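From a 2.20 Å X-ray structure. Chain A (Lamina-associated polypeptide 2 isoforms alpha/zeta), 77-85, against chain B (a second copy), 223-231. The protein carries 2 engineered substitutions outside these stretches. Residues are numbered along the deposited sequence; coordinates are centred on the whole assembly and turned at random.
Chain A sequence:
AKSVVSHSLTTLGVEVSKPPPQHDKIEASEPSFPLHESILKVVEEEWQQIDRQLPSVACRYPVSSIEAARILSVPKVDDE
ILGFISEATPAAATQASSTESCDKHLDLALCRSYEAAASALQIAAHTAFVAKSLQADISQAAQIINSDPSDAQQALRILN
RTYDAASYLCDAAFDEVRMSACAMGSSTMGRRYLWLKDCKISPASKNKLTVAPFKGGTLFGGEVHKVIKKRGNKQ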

# COMPACT_ATOMS: atom_id res chain seq x y z
N VAL A 77 -3.62 -21.48 -0.59
CA VAL A 77 -4.90 -22.09 -0.25
C VAL A 77 -4.55 -23.42 0.44
O VAL A 77 -3.91 -24.27 -0.16
CB VAL A 77 -5.78 -22.33 -1.51
CG1 VAL A 77 -7.14 -22.92 -1.12
CG2 VAL A 77 -5.98 -21.02 -2.26
N ASP A 78 -4.91 -23.54 1.70
CA ASP A 78 -4.62 -24.75 2.48
C ASP A 78 -4.99 -26.03 1.74
O ASP A 78 -6.07 -26.12 1.14
CB ASP A 78 -5.39 -24.71 3.80
CG ASP A 78 -5.12 -23.46 4.59
OD1 ASP A 78 -4.52 -23.56 5.68
OD2 ASP A 78 -5.50 -22.37 4.11
N ASP A 79 -4.11 -27.02 1.82
CA ASP A 79 -4.33 -28.31 1.17
C ASP A 79 -5.62 -28.95 1.68
O ASP A 79 -6.34 -29.58 0.91
CB ASP A 79 -3.13 -29.24 1.38
CG ASP A 79 -1.87 -28.74 0.69
OD1 ASP A 79 -0.78 -28.83 1.29
OD2 ASP A 79 -1.95 -28.26 -0.47
N GLU A 80 -5.93 -28.75 2.96
CA GLU A 80 -7.15 -29.27 3.58
C GLU A 80 -8.38 -28.81 2.80
O GLU A 80 -9.26 -29.61 2.48
CB GLU A 80 -7.28 -28.78 5.02
CG GLU A 80 -6.31 -29.42 6.04
CD GLU A 80 -5.05 -28.58 6.30
OE1 GLU A 80 -4.41 -28.79 7.35
OE2 GLU A 80 -4.69 -27.72 5.46
N ILE A 81 -8.41 -27.52 2.47
CA ILE A 81 -9.50 -26.94 1.72
C ILE A 81 -9.51 -27.44 0.27
O ILE A 81 -10.56 -27.75 -0.28
CB ILE A 81 -9.41 -25.39 1.75
CG1 ILE A 81 -9.61 -24.88 3.18
CG2 ILE A 81 -10.40 -24.76 0.78
CD1 ILE A 81 -10.99 -25.12 3.73
N LEU A 82 -8.33 -27.55 -0.34
CA LEU A 82 -8.24 -28.05 -1.72
C LEU A 82 -8.77 -29.48 -1.84
O LEU A 82 -9.30 -29.87 -2.88
CB LEU A 82 -6.80 -28.01 -2.22
CG LEU A 82 -6.16 -26.65 -2.48
CD1 LEU A 82 -4.65 -26.80 -2.62
CD2 LEU A 82 -6.77 -26.01 -3.73
N GLY A 83 -8.63 -30.24 -0.76
CA GLY A 83 -9.09 -31.62 -0.75
C GLY A 83 -10.59 -31.71 -0.94
O GLY A 83 -11.08 -32.63 -1.59
N PHE A 84 -11.32 -30.73 -0.42
CA PHE A 84 -12.77 -30.69 -0.52
C PHE A 84 -13.27 -29.97 -1.77
O PHE A 84 -14.43 -29.56 -1.83
CB PHE A 84 -13.36 -30.03 0.73
CG PHE A 84 -13.35 -30.91 1.95
CD1 PHE A 84 -12.34 -30.79 2.89
CD2 PHE A 84 -14.37 -31.83 2.17
CE1 PHE A 84 -12.35 -31.58 4.05
CE2 PHE A 84 -14.39 -32.62 3.32
CZ PHE A 84 -13.38 -32.50 4.27
N ILE A 85 -12.39 -29.78 -2.74
CA ILE A 85 -12.75 -29.14 -4.00
C ILE A 85 -12.38 -30.09 -5.15
O ILE A 85 -13.15 -30.27 -6.09
CB ILE A 85 -12.01 -27.77 -4.17
CG1 ILE A 85 -12.46 -26.79 -3.07
CG2 ILE A 85 -12.31 -27.17 -5.54
CD1 ILE A 85 -11.65 -25.52 -3.01
N GLU B 223 -6.71 -21.86 11.89
CA GLU B 223 -8.10 -22.22 12.14
C GLU B 223 -8.51 -23.50 11.41
O GLU B 223 -9.31 -24.29 11.92
CB GLU B 223 -9.02 -21.07 11.72
CG GLU B 223 -10.52 -21.32 11.93
CD GLU B 223 -10.93 -21.28 13.39
OE1 GLU B 223 -11.37 -22.33 13.90
OE2 GLU B 223 -10.82 -20.20 14.02
N VAL B 224 -7.92 -23.72 10.23
CA VAL B 224 -8.23 -24.88 9.40
C VAL B 224 -8.30 -26.25 10.11
O VAL B 224 -9.29 -26.97 9.97
CB VAL B 224 -7.26 -24.95 8.17
CG1 VAL B 224 -5.84 -25.28 8.60
CG2 VAL B 224 -7.78 -25.95 7.14
N HIS B 225 -7.29 -26.55 10.93
CA HIS B 225 -7.20 -27.82 11.66
C HIS B 225 -8.34 -28.06 12.65
O HIS B 225 -8.60 -29.20 13.04
CB HIS B 225 -5.86 -27.92 12.39
CG HIS B 225 -4.67 -27.63 11.52
ND1 HIS B 225 -4.06 -26.40 11.48
CD2 HIS B 225 -3.99 -28.42 10.66
CE1 HIS B 225 -3.04 -26.44 10.63
NE2 HIS B 225 -2.98 -27.66 10.13
N LYS B 226 -9.01 -26.99 13.06
CA LYS B 226 -10.13 -27.09 14.00
C LYS B 226 -11.39 -27.58 13.28
O LYS B 226 -12.41 -27.84 13.92
CB LYS B 226 -10.39 -25.72 14.66
CG LYS B 226 -9.21 -25.18 15.46
CD LYS B 226 -9.49 -23.80 16.03
CE LYS B 226 -10.69 -23.80 16.96
NZ LYS B 226 -10.51 -24.68 18.15
N VAL B 227 -11.32 -27.71 11.96
CA VAL B 227 -12.47 -28.17 11.20
C VAL B 227 -12.12 -29.30 10.23
O VAL B 227 -12.94 -30.20 9.99
CB VAL B 227 -13.19 -26.99 10.50
CG1 VAL B 227 -12.42 -26.52 9.28
CG2 VAL B 227 -14.62 -27.37 10.16
N ILE B 228 -10.90 -29.28 9.69
CA ILE B 228 -10.45 -30.31 8.76
C ILE B 228 -9.04 -30.80 9.13
O ILE B 228 -8.09 -30.01 9.17
CB ILE B 228 -10.41 -29.80 7.30
CG1 ILE B 228 -11.78 -29.25 6.89
CG2 ILE B 228 -10.02 -30.93 6.35
CD1 ILE B 228 -11.77 -28.50 5.57
N LYS B 229 -8.91 -32.09 9.42
CA LYS B 229 -7.62 -32.67 9.78
C LYS B 229 -6.81 -32.87 8.50
O LYS B 229 -7.38 -32.98 7.41
CB LYS B 229 -7.79 -34.01 10.53
CG LYS B 229 -8.07 -35.22 9.64
CD LYS B 229 -8.18 -36.54 10.40
CE LYS B 229 -6.83 -37.08 10.91
NZ LYS B 229 -6.38 -36.50 12.22
N LYS B 230 -5.49 -32.89 8.64
CA LYS B 230 -4.60 -33.08 7.49
C LYS B 230 -4.32 -34.57 7.28
O LYS B 230 -4.63 -35.40 8.13
CB LYS B 230 -3.29 -32.31 7.69
CG LYS B 230 -2.31 -32.93 8.69
CD LYS B 230 -2.89 -33.03 10.09
CE LYS B 230 -3.14 -31.66 10.71
NZ LYS B 230 -1.87 -30.92 10.91
N ARG B 231 -3.74 -34.90 6.12
CA ARG B 231 -3.40 -36.28 5.79
C ARG B 231 -2.35 -36.83 6.76
O ARG B 231 -1.29 -36.25 6.94
CB ARG B 231 -2.87 -36.39 4.35
CG ARG B 231 -3.93 -36.44 3.26
CD ARG B 231 -4.33 -35.06 2.75
NE ARG B 231 -5.08 -34.29 3.74
CZ ARG B 231 -5.60 -33.09 3.51
NH1 ARG B 231 -5.45 -32.51 2.33
NH2 ARG B 231 -6.29 -32.47 4.47

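The contact packs a short helix of chain A that begins at Asp79(A) against the C-terminal part of chain B, where a 3-10 segment at residues 224-226 gives way to a loop. Together the two stretches bury 423 Å², and most of the contact is van der Waals packing. Val77(A), at the start of its stretch, lies out of reach.

Asp78(A) occupies the N-cap position, but its side chain makes no capping bond. Both carboxylate oxygens are instead hydrogen-bonded elsewhere in the structure, and the approach of Asp78(A) OD1 to CG1 of Val224(B), at 3.6 Å, is simple packing against a methyl group. Asp79(A) contributes through its backbone: Asp79(A) O accepts a weak hydrogen bond from NH1 of Arg231(B), at 3.4 Å and an N-H...O angle of 156°. Asp79(A) O also receives the helical bond from Gly83(A) N at 2.9 Å, so the arginine adds a second, longer donor to an acceptor already in use. The end of the Asp79(A) side chain leads away from the chain B stretch.

Glu80(A) is the hub of the contact, with 112 Å² covered by the chain B stretch. Glu80(A) CB lies 3.6 Å from CG2 of Val224(B) and 3.7 Å from CG2 of Ile228(B), while Glu80(A) CG is 3.6 Å from the carbonyl O of Ile228(B). The aliphatic part of the side chain thus does much of the packing. At its end, Glu80(A) OE1 comes within 3.3 Å of NE2 of His225(B), but the angle is too poor for a hydrogen bond; Glu80(A) OE1 also lies 3.7 Å from CB of Lys230(B), the end of whose side chain leads away. NH2 of Arg231(B) sits 3.4 Å from CA of Glu80(A). Arg231(B) NH2 donates to Lys229(B) O at 3.2 Å, a bond within chain B; the guanidinium presents its edge to Asp79(A) O and Glu80(A) CA.

The CA-to-CB bond of Ile81(A) points away from the chain B stretch, yet the end of its side chain comes nearer: Ile81(A) CD1 meets CD1 of Ile228(B) at 3.9 Å, and Ile81(A) CG1 is 4.5 Å from CG2 of Val224(B). Leu82(A) makes no contact. At Gly83(A) there is no side chain, although the backbone leaves room for a CB facing Arg231(B).

Phe84(A) closes the contact. Its CA-to-CB bond points sideways, but the ring reaches chain B and places Phe84(A) CE1 3.3 Å from CG2 of Ile228(B), a tight approach with the methyl at the ring edge. Ile228(B) therefore touches Glu80(A), Ile81(A) and Phe84(A), linking three residues of the chain A stretch through one side chain.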